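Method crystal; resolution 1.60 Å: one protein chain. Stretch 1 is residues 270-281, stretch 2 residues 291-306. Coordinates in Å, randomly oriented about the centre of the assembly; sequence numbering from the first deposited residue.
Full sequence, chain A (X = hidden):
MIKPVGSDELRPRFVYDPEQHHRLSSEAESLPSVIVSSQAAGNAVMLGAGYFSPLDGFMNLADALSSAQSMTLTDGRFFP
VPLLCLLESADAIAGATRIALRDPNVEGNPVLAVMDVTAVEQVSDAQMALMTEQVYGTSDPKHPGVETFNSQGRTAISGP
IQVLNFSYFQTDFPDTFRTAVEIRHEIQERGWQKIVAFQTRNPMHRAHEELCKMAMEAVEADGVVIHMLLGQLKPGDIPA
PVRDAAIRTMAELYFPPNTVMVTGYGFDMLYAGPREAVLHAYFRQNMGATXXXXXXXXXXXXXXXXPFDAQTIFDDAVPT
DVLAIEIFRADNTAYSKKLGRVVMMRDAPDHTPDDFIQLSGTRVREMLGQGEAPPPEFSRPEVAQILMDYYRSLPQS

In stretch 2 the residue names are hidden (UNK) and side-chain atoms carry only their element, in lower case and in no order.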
# COMPACT_ATOMS: atom_id res chain seq x y z
N LEU A 270 -23.68 -2.95 1.78
CA LEU A 270 -25.08 -2.65 1.46
C LEU A 270 -26.10 -3.60 2.11
O LEU A 270 -27.31 -3.30 2.18
CB LEU A 270 -25.30 -2.66 -0.06
CG LEU A 270 -24.43 -1.71 -0.90
CD1 LEU A 270 -24.62 -2.00 -2.37
CD2 LEU A 270 -24.83 -0.24 -0.62
N TYR A 271 -25.62 -4.75 2.56
CA TYR A 271 -26.49 -5.81 3.05
C TYR A 271 -27.56 -6.21 2.01
O TYR A 271 -28.66 -6.56 2.39
CB TYR A 271 -27.17 -5.43 4.37
CG TYR A 271 -26.22 -5.05 5.50
CD1 TYR A 271 -25.70 -6.02 6.36
CD2 TYR A 271 -25.88 -3.71 5.73
CE1 TYR A 271 -24.83 -5.66 7.42
CE2 TYR A 271 -25.02 -3.35 6.76
CZ TYR A 271 -24.50 -4.31 7.59
OH TYR A 271 -23.65 -3.91 8.61
N ALA A 272 -27.21 -6.19 0.73
CA ALA A 272 -28.19 -6.34 -0.36
C ALA A 272 -28.16 -7.72 -1.03
O ALA A 272 -28.77 -7.94 -2.09
CB ALA A 272 -28.00 -5.20 -1.40
N GLY A 273 -27.48 -8.66 -0.38
CA GLY A 273 -27.56 -10.08 -0.80
C GLY A 273 -27.22 -10.26 -2.27
O GLY A 273 -26.14 -9.80 -2.70
N PRO A 274 -28.11 -10.91 -3.02
CA PRO A 274 -27.83 -11.22 -4.43
C PRO A 274 -27.41 -9.99 -5.25
O PRO A 274 -26.47 -10.07 -6.05
CB PRO A 274 -29.12 -11.81 -4.95
CG PRO A 274 -29.89 -12.29 -3.73
CD PRO A 274 -29.38 -11.51 -2.55
N ARG A 275 -28.10 -8.86 -5.09
CA ARG A 275 -27.60 -7.68 -5.82
C ARG A 275 -26.16 -7.23 -5.47
O ARG A 275 -25.40 -6.79 -6.35
CB ARG A 275 -28.55 -6.50 -5.71
CG ARG A 275 -28.12 -5.31 -6.60
CD ARG A 275 -28.25 -5.62 -8.15
NE ARG A 275 -29.64 -5.71 -8.53
CZ ARG A 275 -30.34 -4.70 -9.08
NH1 ARG A 275 -29.74 -3.57 -9.40
NH2 ARG A 275 -31.61 -4.85 -9.33
N GLU A 276 -25.78 -7.34 -4.19
CA GLU A 276 -24.46 -6.95 -3.77
C GLU A 276 -23.43 -7.97 -4.26
O GLU A 276 -22.29 -7.60 -4.56
CB GLU A 276 -24.40 -6.80 -2.25
CG GLU A 276 -23.11 -6.23 -1.75
CD GLU A 276 -23.21 -5.68 -0.35
OE1 GLU A 276 -24.14 -6.12 0.35
OE2 GLU A 276 -22.36 -4.82 0.03
N ALA A 277 -23.85 -9.25 -4.39
CA ALA A 277 -22.96 -10.29 -4.91
C ALA A 277 -22.53 -9.95 -6.35
O ALA A 277 -21.38 -10.19 -6.73
CB ALA A 277 -23.62 -11.69 -4.83
N VAL A 278 -23.44 -9.38 -7.15
CA VAL A 278 -23.07 -8.97 -8.50
C VAL A 278 -22.04 -7.82 -8.47
O VAL A 278 -21.08 -7.80 -9.29
CB VAL A 278 -24.32 -8.57 -9.34
CG1 VAL A 278 -23.90 -8.17 -10.74
CG2 VAL A 278 -25.29 -9.79 -9.37
N LEU A 279 -22.27 -6.86 -7.58
CA LEU A 279 -21.29 -5.78 -7.40
C LEU A 279 -19.90 -6.33 -7.01
O LEU A 279 -18.87 -5.92 -7.57
CB LEU A 279 -21.79 -4.80 -6.34
CG LEU A 279 -20.87 -3.60 -6.16
CD1 LEU A 279 -20.81 -2.76 -7.47
CD2 LEU A 279 -21.38 -2.74 -4.96
N HIS A 280 -19.90 -7.28 -6.05
CA HIS A 280 -18.66 -7.99 -5.63
C HIS A 280 -17.95 -8.64 -6.80
O HIS A 280 -16.74 -8.48 -6.91
CB HIS A 280 -18.98 -9.05 -4.60
CG HIS A 280 -19.33 -8.51 -3.25
ND1 HIS A 280 -19.82 -9.33 -2.25
CD2 HIS A 280 -19.26 -7.26 -2.73
CE1 HIS A 280 -20.03 -8.60 -1.16
NE2 HIS A 280 -19.69 -7.34 -1.43
N ALA A 281 -18.69 -9.36 -7.65
CA ALA A 281 -18.09 -9.99 -8.84
C ALA A 281 -17.50 -8.93 -9.78
O ALA A 281 -16.37 -9.08 -10.31
CB ALA A 281 -19.11 -10.90 -9.55
N UNK A 291 -12.01 -15.98 -10.69
CA UNK A 291 -13.03 -16.77 -9.99
C UNK A 291 -13.35 -16.07 -8.66
O UNK A 291 -12.46 -15.50 -8.04
c UNK A 291 -12.50 -18.18 -9.75
c UNK A 291 -11.34 -19.60 -12.88
c UNK A 291 -13.14 -19.83 -11.64
n UNK A 291 -11.21 -18.83 -11.81
n UNK A 291 -12.51 -20.22 -12.80
c UNK A 291 -12.33 -18.96 -11.01
N UNK A 292 -14.59 -16.15 -8.22
CA UNK A 292 -15.01 -15.52 -6.99
C UNK A 292 -15.88 -16.49 -6.21
O UNK A 292 -16.81 -17.07 -6.78
c UNK A 292 -16.43 -13.58 -6.09
c UNK A 292 -18.30 -12.49 -5.02
c UNK A 292 -17.75 -13.12 -6.12
c UNK A 292 -15.84 -14.25 -7.31
c UNK A 292 -16.22 -12.70 -3.81
c UNK A 292 -17.54 -12.27 -3.86
c UNK A 292 -15.67 -13.35 -4.96
N UNK A 293 -15.55 -16.70 -4.94
CA UNK A 293 -16.28 -17.67 -4.11
C UNK A 293 -17.54 -16.99 -3.54
O UNK A 293 -17.45 -15.95 -2.85
c UNK A 293 -16.25 -18.97 -1.89
c UNK A 293 -13.23 -19.33 -2.33
c UNK A 293 -15.42 -18.13 -2.93
c UNK A 293 -14.26 -18.98 -3.43
N UNK A 294 -18.68 -17.63 -3.75
CA UNK A 294 -19.98 -17.18 -3.19
C UNK A 294 -20.60 -18.40 -2.52
O UNK A 294 -20.89 -19.39 -3.17
c UNK A 294 -20.93 -16.67 -4.31
c UNK A 294 -22.41 -16.35 -3.77
c UNK A 294 -20.29 -15.47 -5.02
c UNK A 294 -21.19 -14.72 -5.98
N UNK A 295 -20.76 -18.32 -1.21
CA UNK A 295 -21.41 -19.37 -0.41
C UNK A 295 -22.88 -19.10 -0.09
O UNK A 295 -23.53 -18.30 -0.76
N UNK A 296 -23.38 -19.74 0.96
CA UNK A 296 -24.78 -19.58 1.40
C UNK A 296 -24.99 -18.21 2.02
O UNK A 296 -24.13 -17.73 2.78
c UNK A 296 -25.06 -20.66 2.44
c UNK A 296 -26.46 -20.72 2.97
n UNK A 296 -26.51 -23.15 3.40
c UNK A 296 -27.57 -23.90 3.11
n UNK A 296 -28.80 -23.47 3.38
n UNK A 296 -27.41 -25.08 2.55
c UNK A 296 -26.57 -21.83 4.01
N UNK A 297 -26.11 -17.56 1.67
CA UNK A 297 -26.49 -16.27 2.24
C UNK A 297 -25.46 -15.18 2.04
O UNK A 297 -25.29 -14.29 2.86
o UNK A 297 -29.20 -16.82 3.29
o UNK A 297 -28.18 -18.29 4.61
c UNK A 297 -28.17 -17.24 3.90
c UNK A 297 -26.87 -16.44 3.72
N UNK A 298 -24.75 -15.23 0.91
CA UNK A 298 -23.72 -14.25 0.65
C UNK A 298 -24.26 -12.81 0.71
O UNK A 298 -25.26 -12.53 0.07
n UNK A 298 -20.50 -12.10 -1.64
n UNK A 298 -20.61 -14.00 -0.65
c UNK A 298 -21.90 -13.67 -1.01
c UNK A 298 -19.78 -13.05 -1.06
c UNK A 298 -21.83 -12.46 -1.62
c UNK A 298 -23.07 -14.55 -0.70
N UNK A 299 -23.58 -11.96 1.49
CA UNK A 299 -23.91 -10.52 1.66
C UNK A 299 -25.33 -10.28 2.21
O UNK A 299 -25.88 -9.17 2.07
c UNK A 299 -23.71 -9.77 0.33
N UNK A 300 -25.90 -11.29 2.84
CA UNK A 300 -27.29 -11.24 3.32
C UNK A 300 -27.46 -10.59 4.68
O UNK A 300 -26.48 -10.22 5.35
N UNK A 301 -28.72 -10.39 5.04
CA UNK A 301 -29.14 -9.91 6.37
C UNK A 301 -30.55 -10.44 6.59
O UNK A 301 -31.28 -10.67 5.62
c UNK A 301 -29.25 -7.84 7.87
c UNK A 301 -29.08 -8.34 6.45
c UNK A 301 -30.05 -7.68 5.50
N UNK A 302 -30.91 -10.68 7.85
CA UNK A 302 -32.28 -11.06 8.21
C UNK A 302 -32.76 -12.26 7.42
O UNK A 302 -31.99 -13.20 7.17
N UNK A 303 -34.00 -12.20 6.94
CA UNK A 303 -34.60 -13.31 6.21
C UNK A 303 -35.04 -12.94 4.79
O UNK A 303 -35.89 -13.61 4.22
o UNK A 303 -36.66 -16.07 7.26
o UNK A 303 -34.48 -15.82 7.53
c UNK A 303 -35.63 -15.36 7.30
c UNK A 303 -35.78 -13.89 7.03
N UNK A 304 -34.47 -11.89 4.22
CA UNK A 304 -34.96 -11.35 2.96
C UNK A 304 -34.62 -12.18 1.73
O UNK A 304 -35.35 -12.12 0.76
c UNK A 304 -35.40 -7.34 5.99
c UNK A 304 -34.46 -9.92 2.72
c UNK A 304 -34.13 -7.85 5.88
c UNK A 304 -33.83 -8.68 4.80
c UNK A 304 -36.39 -7.67 5.07
c UNK A 304 -34.79 -9.01 3.86
o UNK A 304 -35.72 -6.51 7.04
c UNK A 304 -36.09 -8.49 4.01
N UNK A 305 -33.52 -12.93 1.78
CA UNK A 305 -33.02 -13.64 0.61
C UNK A 305 -32.97 -15.16 0.80
O UNK A 305 -32.79 -15.66 1.91
c UNK A 305 -32.29 -9.36 -0.41
c UNK A 305 -31.63 -13.10 0.21
c UNK A 305 -31.53 -11.59 0.29
c UNK A 305 -31.44 -8.77 0.49
o UNK A 305 -31.39 -7.41 0.59
c UNK A 305 -32.35 -10.76 -0.50
c UNK A 305 -30.68 -10.98 1.21
c UNK A 305 -30.60 -9.56 1.30
N UNK A 306 -33.18 -15.88 -0.28
CA UNK A 306 -33.01 -17.34 -0.23
C UNK A 306 -31.52 -17.68 -0.11
O UNK A 306 -30.67 -16.90 -0.55

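Position 291 has one carbon and a five-membered ring of three carbons and two nitrogens, out of reach of stretch 1. It is His 291.

Position 292 has one carbon and a ring of six carbons. The ring approaches CB of His 280 and the backbone of the helix. It is Phe 292; its CE2 is 3.5 Å from His 280 CB.

Position 293 has four carbons, forked at the first, with one arm two carbons long, and touches nothing on stretch 1. It is Ile 293.

Position 294 has the same forked set of four carbons, and its CA-to-CB bond points toward stretch 1. It is Ile 294; its CD1 is 4.1 Å from Ala 277 CB.

Position 295 has no side-chain atoms. It is Gly 295, and it opens a type II turn.

Position 296 has three carbons, a nitrogen, then a carbon carrying two more nitrogens, far from stretch 1. It is Arg 296.

Position 297 has two carbons, the second carrying two oxygens. It is Asp 297, with CB pointing away from stretch 1.

Position 298 has one carbon and a five-membered ring with two nitrogens. One ring nitrogen meets the ring of His 280. It is His 298. Its NE2 is hydrogen-bonded to His 280 ND1 at 2.9 Å, and either could be the donor. The two rings meet rim to rim, their planes at 86°.

Position 299 has a single carbon; CB of position 299 is 3.7 Å from Glu 276 OE1. It is Ala 299.

Position 300 has no side chain and packs its backbone near Gly 273. It is Gly 300.

Position 301 has three carbons, one carrying the other two, beside Tyr 271. It is Val 301; its CG1 is 3.8 Å from Tyr 271 CB.

Position 302 has no side chain and a positive phi. It is Gly 302.

Position 303 has two carbons, the second carrying two oxygens, out of reach. It is Asp 303.

Position 304 has one carbon and a six-carbon ring bearing one oxygen, without contact. It is Tyr 304.

Position 305 has the same atoms, but its ring covers Gly 273 and Pro 274. It is Tyr 305.

Position 306 has no side chain. It is Gly 306.

The contact is anchored at the start of the helix. Gly 273 N donates to Ala 299 O at 3.0 Å. Gly 273 CA and Pro 274 CD lie over one face of Tyr 305, where a CB on Gly 273 would clash. Farther along, the histidine pair and Phe 292 hold the helix against the nearly antiparallel strand.

Stretch 2, residues 291-306: HFIIGRDHAGVGDYYG
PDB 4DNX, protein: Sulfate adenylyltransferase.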